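Local coordinates for LAIR1 ectodomain from antibody MGD21 (Homo sapiens, PDB 7JZI), which forms the LAIR1-derived immunoglobulin domain of the antibody MGD21, the part that packs against Rifin and probably accounts for recognition of Rifin by the antibody, at residues A[8-13]-A[93-98]; A[30-35]-A[80-85]; A[76-81]-A[88-93]. All coordinates share one frame; numbering follows the deposited sequence.

Contact 1. Residues A[8-13]-A[93-98]; sequences ISAEPG and LELVVK
Ile8, Ala10 and Leu93 meet where strand 7-11, at the edge of one sheet of the immunoglobulin beta sandwich, runs alongside strand 85-97 of the other. The strand segments point nearly the same way, 21° apart, but their axes come no closer than 8.1 Å and no hydrogen bond joins them, so the seam is made by side chains.

The apolar packing centres on Leu93. Its CG lies opposite the backbone N (chi1 170°), and the side chain crosses that of Ile8 at about a right angle. The CG2 branch of Ile8 rests 3.6 Å from Leu93 CB, while CG1 meets Leu93 CD2. That same CD2 methyl reaches Ala10 CB at 3.7 Å, so one leucine branch bridges two residues of the neighbouring strand. Ile8 also packs on Phe24 and Cys26 of strand 22-28, tying the seam to the core.

Past Ala10 the chain bends through the cis peptide before Pro12 and passes over to the other sheet, where strand 15-16 pairs in parallel with 85-97, a switch of the first strand between sheets, as in many immunoglobulin domains. There a side chain meets backbone: Leu95 CD1 lies 3.7 Å from Gly13 O.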
loop_
_atom_site.group_PDB
_atom_site.type_symbol
_atom_site.label_atom_id
_atom_site.label_comp_id
_atom_site.label_asym_id
_atom_site.label_seq_id
_atom_site.Cartn_x
_atom_site.Cartn_y
_atom_site.Cartn_z
ATOM N N ILE A 8 -5.311 21.803 4.095
ATOM C CA ILE A 8 -6.315 21.195 3.224
ATOM C C ILE A 8 -7.432 22.197 2.994
ATOM O O ILE A 8 -7.790 22.958 3.897
ATOM C CB ILE A 8 -6.900 19.896 3.827
ATOM C CG1 ILE A 8 -7.824 19.179 2.809
ATOM C CG2 ILE A 8 -7.586 20.172 5.196
ATOM C CD1 ILE A 8 -7.215 18.220 1.795
ATOM N N SER A 9 -7.968 22.205 1.779
ATOM C CA SER A 9 -9.239 22.872 1.516
ATOM C C SER A 9 -9.999 22.046 0.486
ATOM O O SER A 9 -9.419 21.187 -0.186
ATOM C CB SER A 9 -9.036 24.300 1.010
ATOM O OG SER A 9 -7.933 24.928 1.648
ATOM N N ALA A 10 -11.301 22.306 0.352
ATOM C CA ALA A 10 -12.143 21.545 -0.565
ATOM C C ALA A 10 -12.832 22.494 -1.531
ATOM O O ALA A 10 -13.445 23.481 -1.108
ATOM C CB ALA A 10 -13.181 20.706 0.183
ATOM N N GLU A 11 -12.749 22.175 -2.820
ATOM C CA GLU A 11 -13.289 22.998 -3.882
ATOM C C GLU A 11 -14.329 22.197 -4.657
ATOM O O GLU A 11 -14.030 21.084 -5.108
ATOM C CB GLU A 11 -12.165 23.475 -4.828
ATOM C CG GLU A 11 -11.496 24.766 -4.365
ATOM C CD GLU A 11 -10.351 25.219 -5.264
ATOM O OE1 GLU A 11 -9.737 26.254 -4.940
ATOM O OE2 GLU A 11 -10.047 24.544 -6.274
ATOM N N PRO A 12 -15.546 22.728 -4.856
ATOM C CA PRO A 12 -15.944 24.081 -4.461
ATOM C C PRO A 12 -16.352 24.229 -3.004
ATOM O O PRO A 12 -16.485 25.361 -2.547
ATOM C CB PRO A 12 -17.148 24.351 -5.367
ATOM C CG PRO A 12 -17.772 23.014 -5.515
ATOM C CD PRO A 12 -16.609 22.062 -5.629
ATOM N N GLY A 13 -16.538 23.131 -2.278
ATOM C CA GLY A 13 -17.032 23.305 -0.925
ATOM C C GLY A 13 -16.851 22.099 -0.033
ATOM O O GLY A 13 -16.448 21.016 -0.467
ATOM N N LEU A 93 -10.335 18.100 7.741
ATOM C CA LEU A 93 -11.461 18.688 7.042
ATOM C C LEU A 93 -12.520 17.600 6.936
ATOM O O LEU A 93 -12.194 16.455 6.632
ATOM C CB LEU A 93 -11.029 19.174 5.651
ATOM C CG LEU A 93 -12.037 19.626 4.596
ATOM C CD1 LEU A 93 -12.900 20.774 5.085
ATOM C CD2 LEU A 93 -11.317 20.004 3.312
ATOM N N GLU A 94 -13.779 17.930 7.192
ATOM C CA GLU A 94 -14.860 16.959 7.060
ATOM C C GLU A 94 -15.659 17.268 5.806
ATOM O O GLU A 94 -16.277 18.332 5.724
ATOM C CB GLU A 94 -15.790 17.018 8.268
ATOM C CG GLU A 94 -17.065 16.231 8.097
ATOM C CD GLU A 94 -17.878 16.190 9.363
ATOM O OE1 GLU A 94 -17.861 15.155 10.058
ATOM O OE2 GLU A 94 -18.513 17.217 9.676
ATOM N N LEU A 95 -15.678 16.364 4.830
ATOM C CA LEU A 95 -16.596 16.600 3.723
ATOM C C LEU A 95 -17.791 15.671 3.877
ATOM O O LEU A 95 -17.633 14.463 4.099
ATOM C CB LEU A 95 -15.994 16.497 2.319
ATOM C CG LEU A 95 -16.936 16.533 1.115
ATOM C CD1 LEU A 95 -16.123 17.338 0.065
ATOM C CD2 LEU A 95 -17.400 15.182 0.586
ATOM N N VAL A 96 -18.974 16.256 3.733
ATOM C CA VAL A 96 -20.262 15.610 3.924
ATOM C C VAL A 96 -20.998 15.620 2.593
ATOM O O VAL A 96 -20.869 16.568 1.810
ATOM C CB VAL A 96 -21.080 16.326 5.019
ATOM C CG1 VAL A 96 -20.191 16.658 6.209
ATOM C CG2 VAL A 96 -21.721 17.592 4.488
ATOM N N VAL A 97 -21.702 14.528 2.308
ATOM C CA VAL A 97 -22.443 14.356 1.063
ATOM C C VAL A 97 -23.927 14.573 1.329
ATOM O O VAL A 97 -24.438 14.242 2.409
ATOM C CB VAL A 97 -22.181 12.971 0.435
ATOM C CG1 VAL A 97 -20.687 12.714 0.323
ATOM C CG2 VAL A 97 -22.857 11.870 1.249
ATOM N N LYS A 98 -24.614 15.174 0.361
ATOM C CA LYS A 98 -26.039 15.464 0.499
ATOM C C LYS A 98 -26.848 14.769 -0.592
ATOM O O LYS A 98 -27.305 15.406 -1.540
ATOM C CB LYS A 98 -26.291 16.976 0.455
ATOM C CG LYS A 98 -25.919 17.703 1.739
ATOM C CD LYS A 98 -27.157 18.131 2.511
ATOM C CE LYS A 98 -26.803 18.587 3.920
ATOM N NZ LYS A 98 -27.318 19.952 4.226
#

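Contact 2. Residues A[30-35]-A[80-85]; sequences VGVQTF and YYKSRK
Val32 and Phe35 both pack on Tyr80, where strands 34-39 and 74-82 of the immunoglobulin sheet pair in antiparallel fashion through a classic beta bulge. The Tyr80 ring is turned so that Val32 CG1 sits over its face, 4.0 Å from the ring centroid, the two side chains crossing at about a right angle. Toward Phe35 it does the reverse and presents an edge: the pair is an offset edge-to-face stack, centroids 5.9 Å apart and planes at 65°. Tyr80 CB lies over the Phe35 face, placed toward the rim. With CG between the backbone N and the carbonyl carbon (chi1 64°), Tyr80 runs alongside Phe35 in the same direction, and its OH is hydrogen-bonded to Pro4 O.

Thr34 and Tyr81 lie on the other face of the sheet, their CB atoms 4.1 Å apart, and there Met98 of the Rifin chain packs on both. In the bulge, Gln33 and Thr34 together oppose Tyr81. Tyr81 O therefore accepts two N-H groups, from Gln33 N at 2.8 Å and Thr34 N at 3.0 Å, and Tyr81 N returns a bond to Thr34 O.

Beyond the bulge the second strand enters a type I' turn, Lys82 to Lys85. Lys82 stretches back, fully extended, along the 30-32 backbone: CB faces Val32 CA, CG and CD pass Gly31, and NZ donates to Val30 O at 2.9 Å, arriving almost in line with the carbonyl bond (169°).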
loop_
_atom_site.group_PDB
_atom_site.type_symbol
_atom_site.label_atom_id
_atom_site.label_comp_id
_atom_site.label_asym_id
_atom_site.label_seq_id
_atom_site.Cartn_x
_atom_site.Cartn_y
_atom_site.Cartn_z
ATOM N N VAL A 30 7.342 25.528 -0.900
ATOM C CA VAL A 30 7.977 25.211 -2.173
ATOM C C VAL A 30 8.790 23.923 -2.050
ATOM O O VAL A 30 9.356 23.613 -0.995
ATOM C CB VAL A 30 8.871 26.378 -2.634
ATOM C CG1 VAL A 30 9.696 25.993 -3.856
ATOM C CG2 VAL A 30 8.031 27.589 -2.950
ATOM N N GLY A 31 8.833 23.158 -3.135
ATOM C CA GLY A 31 9.765 22.062 -3.257
ATOM C C GLY A 31 9.345 20.762 -2.618
ATOM O O GLY A 31 10.159 19.835 -2.573
ATOM N N VAL A 32 8.107 20.649 -2.130
ATOM C CA VAL A 32 7.598 19.365 -1.659
ATOM C C VAL A 32 7.656 18.354 -2.798
ATOM O O VAL A 32 7.296 18.663 -3.942
ATOM C CB VAL A 32 6.179 19.511 -1.074
ATOM C CG1 VAL A 32 6.086 20.704 -0.130
ATOM C CG2 VAL A 32 5.126 19.659 -2.156
ATOM N N GLN A 33 8.150 17.154 -2.506
ATOM C CA GLN A 33 8.267 16.132 -3.539
ATOM C C GLN A 33 7.066 15.197 -3.602
ATOM O O GLN A 33 6.746 14.689 -4.683
ATOM C CB GLN A 33 9.540 15.321 -3.321
ATOM C CG GLN A 33 10.677 16.179 -2.834
ATOM C CD GLN A 33 11.966 15.414 -2.590
ATOM O OE1 GLN A 33 12.014 14.194 -2.737
ATOM N NE2 GLN A 33 13.032 16.142 -2.251
ATOM N N THR A 34 6.417 14.900 -2.469
ATOM C CA THR A 34 5.210 14.078 -2.532
ATOM C C THR A 34 4.125 14.669 -1.648
ATOM O O THR A 34 4.411 15.183 -0.567
ATOM C CB THR A 34 5.488 12.614 -2.126
ATOM O OG1 THR A 34 6.562 12.083 -2.917
ATOM C CG2 THR A 34 4.255 11.743 -2.312
ATOM N N PHE A 35 2.882 14.587 -2.110
ATOM C CA PHE A 35 1.738 14.956 -1.290
ATOM C C PHE A 35 0.882 13.717 -1.053
ATOM O O PHE A 35 0.729 12.879 -1.948
ATOM C CB PHE A 35 0.900 16.048 -1.955
ATOM C CG PHE A 35 1.092 17.408 -1.358
ATOM C CD1 PHE A 35 0.732 17.660 -0.050
ATOM C CD2 PHE A 35 1.601 18.447 -2.121
ATOM C CE1 PHE A 35 0.908 18.915 0.499
ATOM C CE2 PHE A 35 1.769 19.700 -1.583
ATOM C CZ PHE A 35 1.425 19.937 -0.271
ATOM N N TYR A 80 3.027 15.992 3.536
ATOM C CA TYR A 80 3.908 16.101 2.396
ATOM C C TYR A 80 5.285 15.628 2.802
ATOM O O TYR A 80 5.667 15.669 3.977
ATOM C CB TYR A 80 3.947 17.532 1.832
ATOM C CG TYR A 80 4.518 18.588 2.748
ATOM C CD1 TYR A 80 3.677 19.415 3.481
ATOM C CD2 TYR A 80 5.892 18.796 2.844
ATOM C CE1 TYR A 80 4.184 20.398 4.306
ATOM C CE2 TYR A 80 6.411 19.779 3.672
ATOM C CZ TYR A 80 5.552 20.575 4.399
ATOM O OH TYR A 80 6.054 21.552 5.220
ATOM N N TYR A 81 6.020 15.188 1.791
ATOM C CA TYR A 81 7.368 14.674 1.931
ATOM C C TYR A 81 8.254 15.605 1.125
ATOM O O TYR A 81 8.102 15.703 -0.102
ATOM C CB TYR A 81 7.501 13.261 1.383
ATOM C CG TYR A 81 8.846 12.616 1.643
ATOM C CD1 TYR A 81 9.730 12.376 0.603
ATOM C CD2 TYR A 81 9.240 12.266 2.932
ATOM C CE1 TYR A 81 10.966 11.794 0.827
ATOM C CE2 TYR A 81 10.470 11.665 3.168
ATOM C CZ TYR A 81 11.330 11.438 2.112
ATOM O OH TYR A 81 12.553 10.854 2.341
ATOM N N LYS A 82 9.157 16.289 1.817
ATOM C CA LYS A 82 10.136 17.181 1.221
ATOM C C LYS A 82 11.446 17.089 1.980
ATOM O O LYS A 82 11.458 17.034 3.213
ATOM C CB LYS A 82 9.641 18.632 1.238
ATOM C CG LYS A 82 10.754 19.665 1.143
ATOM C CD LYS A 82 10.199 21.070 1.189
ATOM C CE LYS A 82 11.291 22.092 1.392
ATOM N NZ LYS A 82 10.727 23.457 1.526
ATOM N N SER A 83 12.547 17.069 1.228
ATOM C CA SER A 83 13.887 17.202 1.787
ATOM C C SER A 83 14.147 16.154 2.869
ATOM O O SER A 83 14.468 16.483 4.012
ATOM C CB SER A 83 14.122 18.615 2.322
ATOM O OG SER A 83 13.594 18.751 3.634
ATOM N N ARG A 84 14.028 14.880 2.470
ATOM C CA ARG A 84 14.390 13.711 3.320
ATOM C C ARG A 84 13.435 13.401 4.474
ATOM O O ARG A 84 13.586 12.319 5.056
ATOM C CB ARG A 84 15.848 13.834 3.766
ATOM C CG ARG A 84 16.861 13.538 2.672
ATOM C CD ARG A 84 18.255 13.945 3.107
ATOM N NE ARG A 84 18.481 13.713 4.526
ATOM C CZ ARG A 84 18.982 12.596 5.039
ATOM N NH1 ARG A 84 19.315 11.593 4.246
ATOM N NH2 ARG A 84 19.147 12.485 6.345
ATOM N N LYS A 85 12.461 14.254 4.751
ATOM C CA LYS A 85 11.625 14.000 5.949
ATOM C C LYS A 85 10.143 14.174 5.639
ATOM O O LYS A 85 9.817 14.967 4.750
ATOM C CB LYS A 85 12.049 14.950 7.068
ATOM C CG LYS A 85 12.287 16.390 6.643
ATOM C CD LYS A 85 13.350 17.067 7.470
ATOM C CE LYS A 85 13.124 16.883 8.954
ATOM N NZ LYS A 85 14.346 17.190 9.731
#

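Contact 3. Residues A[76-81]-A[88-93]; sequences FRCIYY and EQSDYL
Arg77 leaves the backbone with CG between N and the carbonyl carbon (chi1 77°) and then runs straight out to NE, which lays it across Tyr92 on one side and Gln89 on the other. Gln89 carries CG over the guanidinium by its first torsion, CG anti to the carbonyl carbon, and a bend at the second (96°) swings the amide into a tilted stack on the same group. The opposite guanidinium face is covered by Tyr92 OH, and the guanidinium and Tyr92 ring planes are only 8° apart. Lower on the chain Arg77 CD makes a CH-pi contact, 3.8 Å from the centroid of the Tyr92 ring, while NE forms a salt bridge with Glu38. Were Arg77 an alanine, Tyr92 and Gln89 would probably lose the flat group between them and Glu38 this charge partner.

Beside Arg77 the backbones are stitched by an irregular ladder. Phe76 and Leu93 form a hydrogen-bonded antiparallel pair, Phe76 N to Leu93 O at 2.8 Å and Leu93 N to Phe76 O at 2.9 Å. Farther along, Ser90 N donates to Cys78 O at 3.0 Å, but the return bond runs from Cys78 N to Ser90 OG at 2.7 Å: a hydroxyl does the work of a backbone carbonyl where segment 88-93 departs from regular strand geometry.

These segments belong to the hairpin of strands 74-82 and 85-97. Strand 34-39 pairs with 74-82 on its other side, the Cys78-Cys26 disulfide ties the hairpin to strand 22-28 of the facing sheet, and Ile79 packs on Pro92 of the Rifin chain.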
loop_
_atom_site.group_PDB
_atom_site.type_symbol
_atom_site.label_atom_id
_atom_site.label_comp_id
_atom_site.label_asym_id
_atom_site.label_seq_id
_atom_site.Cartn_x
_atom_site.Cartn_y
_atom_site.Cartn_z
ATOM N N PHE A 76 -10.540 14.231 6.242
ATOM C CA PHE A 76 -9.460 14.250 5.266
ATOM C C PHE A 76 -8.374 15.235 5.706
ATOM O O PHE A 76 -8.671 16.307 6.242
ATOM C CB PHE A 76 -10.011 14.658 3.898
ATOM C CG PHE A 76 -10.805 13.585 3.203
ATOM C CD1 PHE A 76 -12.192 13.624 3.216
ATOM C CD2 PHE A 76 -10.179 12.548 2.539
ATOM C CE1 PHE A 76 -12.943 12.657 2.568
ATOM C CE2 PHE A 76 -10.927 11.564 1.895
ATOM C CZ PHE A 76 -12.310 11.622 1.910
ATOM N N ARG A 77 -7.114 14.876 5.470
ATOM C CA ARG A 77 -6.000 15.741 5.851
ATOM C C ARG A 77 -4.765 15.376 5.034
ATOM O O ARG A 77 -4.666 14.280 4.489
ATOM C CB ARG A 77 -5.708 15.628 7.347
ATOM C CG ARG A 77 -4.954 14.360 7.704
ATOM C CD ARG A 77 -4.662 14.241 9.193
ATOM N NE ARG A 77 -3.942 13.002 9.492
ATOM C CZ ARG A 77 -3.584 12.614 10.715
ATOM N NH1 ARG A 77 -3.886 13.360 11.767
ATOM N NH2 ARG A 77 -2.921 11.475 10.885
ATOM N N CYS A 78 -3.813 16.296 4.962
ATOM C CA CYS A 78 -2.660 16.112 4.098
ATOM C C CYS A 78 -1.372 15.946 4.894
ATOM O O CYS A 78 -1.252 16.361 6.051
ATOM C CB CYS A 78 -2.523 17.296 3.133
ATOM S SG CYS A 78 -4.014 17.751 2.149
ATOM N N ILE A 79 -0.397 15.338 4.229
ATOM C CA ILE A 79 0.992 15.363 4.663
ATOM C C ILE A 79 1.823 15.461 3.399
ATOM O O ILE A 79 1.380 15.093 2.310
ATOM C CB ILE A 79 1.440 14.132 5.489
ATOM C CG1 ILE A 79 1.197 12.829 4.731
ATOM C CG2 ILE A 79 0.755 14.070 6.760
ATOM C CD1 ILE A 79 1.499 11.594 5.531
ATOM N N TYR A 80 3.027 15.992 3.536
ATOM C CA TYR A 80 3.908 16.101 2.396
ATOM C C TYR A 80 5.285 15.628 2.802
ATOM O O TYR A 80 5.667 15.669 3.977
ATOM C CB TYR A 80 3.947 17.532 1.832
ATOM C CG TYR A 80 4.518 18.588 2.748
ATOM C CD1 TYR A 80 3.677 19.415 3.481
ATOM C CD2 TYR A 80 5.892 18.796 2.844
ATOM C CE1 TYR A 80 4.184 20.398 4.306
ATOM C CE2 TYR A 80 6.411 19.779 3.672
ATOM C CZ TYR A 80 5.552 20.575 4.399
ATOM O OH TYR A 80 6.054 21.552 5.220
ATOM N N TYR A 81 6.020 15.188 1.791
ATOM C CA TYR A 81 7.368 14.674 1.931
ATOM C C TYR A 81 8.254 15.605 1.125
ATOM O O TYR A 81 8.102 15.703 -0.102
ATOM C CB TYR A 81 7.501 13.261 1.383
ATOM C CG TYR A 81 8.846 12.616 1.643
ATOM C CD1 TYR A 81 9.730 12.376 0.603
ATOM C CD2 TYR A 81 9.240 12.266 2.932
ATOM C CE1 TYR A 81 10.966 11.794 0.827
ATOM C CE2 TYR A 81 10.470 11.665 3.168
ATOM C CZ TYR A 81 11.330 11.438 2.112
ATOM O OH TYR A 81 12.553 10.854 2.341
ATOM N N GLU A 88 4.582 17.335 9.220
ATOM C CA GLU A 88 3.490 17.167 10.159
ATOM C C GLU A 88 2.185 17.121 9.371
ATOM O O GLU A 88 2.111 17.590 8.234
ATOM C CB GLU A 88 3.501 18.313 11.174
ATOM C CG GLU A 88 2.602 18.153 12.368
ATOM C CD GLU A 88 2.779 19.291 13.357
ATOM O OE1 GLU A 88 1.824 19.603 14.101
ATOM O OE2 GLU A 88 3.874 19.898 13.348
ATOM N N GLN A 89 1.148 16.542 9.971
ATOM C CA GLN A 89 -0.117 16.470 9.257
ATOM C C GLN A 89 -0.902 17.763 9.415
ATOM O O GLN A 89 -0.736 18.504 10.386
ATOM C CB GLN A 89 -0.986 15.293 9.741
ATOM C CG GLN A 89 -0.343 13.911 9.768
ATOM C CD GLN A 89 0.217 13.503 11.104
ATOM O OE1 GLN A 89 0.495 14.337 11.967
ATOM N NE2 GLN A 89 0.424 12.208 11.270
ATOM N N SER A 90 -1.760 18.036 8.434
ATOM C CA SER A 90 -2.603 19.215 8.496
ATOM C C SER A 90 -3.815 18.943 9.384
ATOM O O SER A 90 -4.066 17.814 9.809
ATOM C CB SER A 90 -3.059 19.613 7.100
ATOM O OG SER A 90 -3.755 18.545 6.476
ATOM N N ASP A 91 -4.583 19.996 9.649
ATOM C CA ASP A 91 -5.826 19.858 10.385
ATOM C C ASP A 91 -6.830 19.068 9.555
ATOM O O ASP A 91 -6.755 19.024 8.324
ATOM C CB ASP A 91 -6.400 21.226 10.732
ATOM C CG ASP A 91 -5.657 21.888 11.855
ATOM O OD1 ASP A 91 -5.548 23.133 11.844
ATOM O OD2 ASP A 91 -5.163 21.163 12.744
ATOM N N TYR A 92 -7.770 18.420 10.238
ATOM C CA TYR A 92 -8.770 17.659 9.506
ATOM C C TYR A 92 -9.810 18.567 8.864
ATOM O O TYR A 92 -10.145 19.636 9.375
ATOM C CB TYR A 92 -9.487 16.640 10.408
ATOM C CG TYR A 92 -8.777 15.308 10.518
ATOM C CD1 TYR A 92 -8.246 14.864 11.723
ATOM C CD2 TYR A 92 -8.658 14.487 9.408
ATOM C CE1 TYR A 92 -7.596 13.642 11.808
ATOM C CE2 TYR A 92 -8.011 13.275 9.480
ATOM C CZ TYR A 92 -7.481 12.851 10.681
ATOM O OH TYR A 92 -6.836 11.626 10.722
ATOM N N LEU A 93 -10.335 18.100 7.741
ATOM C CA LEU A 93 -11.461 18.688 7.042
ATOM C C LEU A 93 -12.520 17.600 6.936
ATOM O O LEU A 93 -12.194 16.455 6.632
ATOM C CB LEU A 93 -11.029 19.174 5.651
ATOM C CG LEU A 93 -12.037 19.626 4.596
ATOM C CD1 LEU A 93 -12.900 20.774 5.085
ATOM C CD2 LEU A 93 -11.317 20.004 3.312
#

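Overall arrangement
All three contacts lie in one immunoglobulin domain and reach the same sheet, where strand 74-82 runs between 34-39 and 85-97. Contact 3 joins the hairpin 74-82/85-97; contact 2 continues across 74-82 to strand 34-39, sharing Tyr80 and Tyr81, with centres about 13 Å apart. Contact 1 shares Leu93 with contact 3, about 14 Å away between centres, and carries the packing over to strand 7-11 of the second sheet; Ile8 also meets Cys78. Contacts 1 and 2 sit on opposite sides of the chain's centre, about 24 Å apart. Contact 1 joins segments near the two chain ends; contacts 2 and 3 fall between them in sequence, contact 3 ending at Leu93, and both include residues that pack against Rifin.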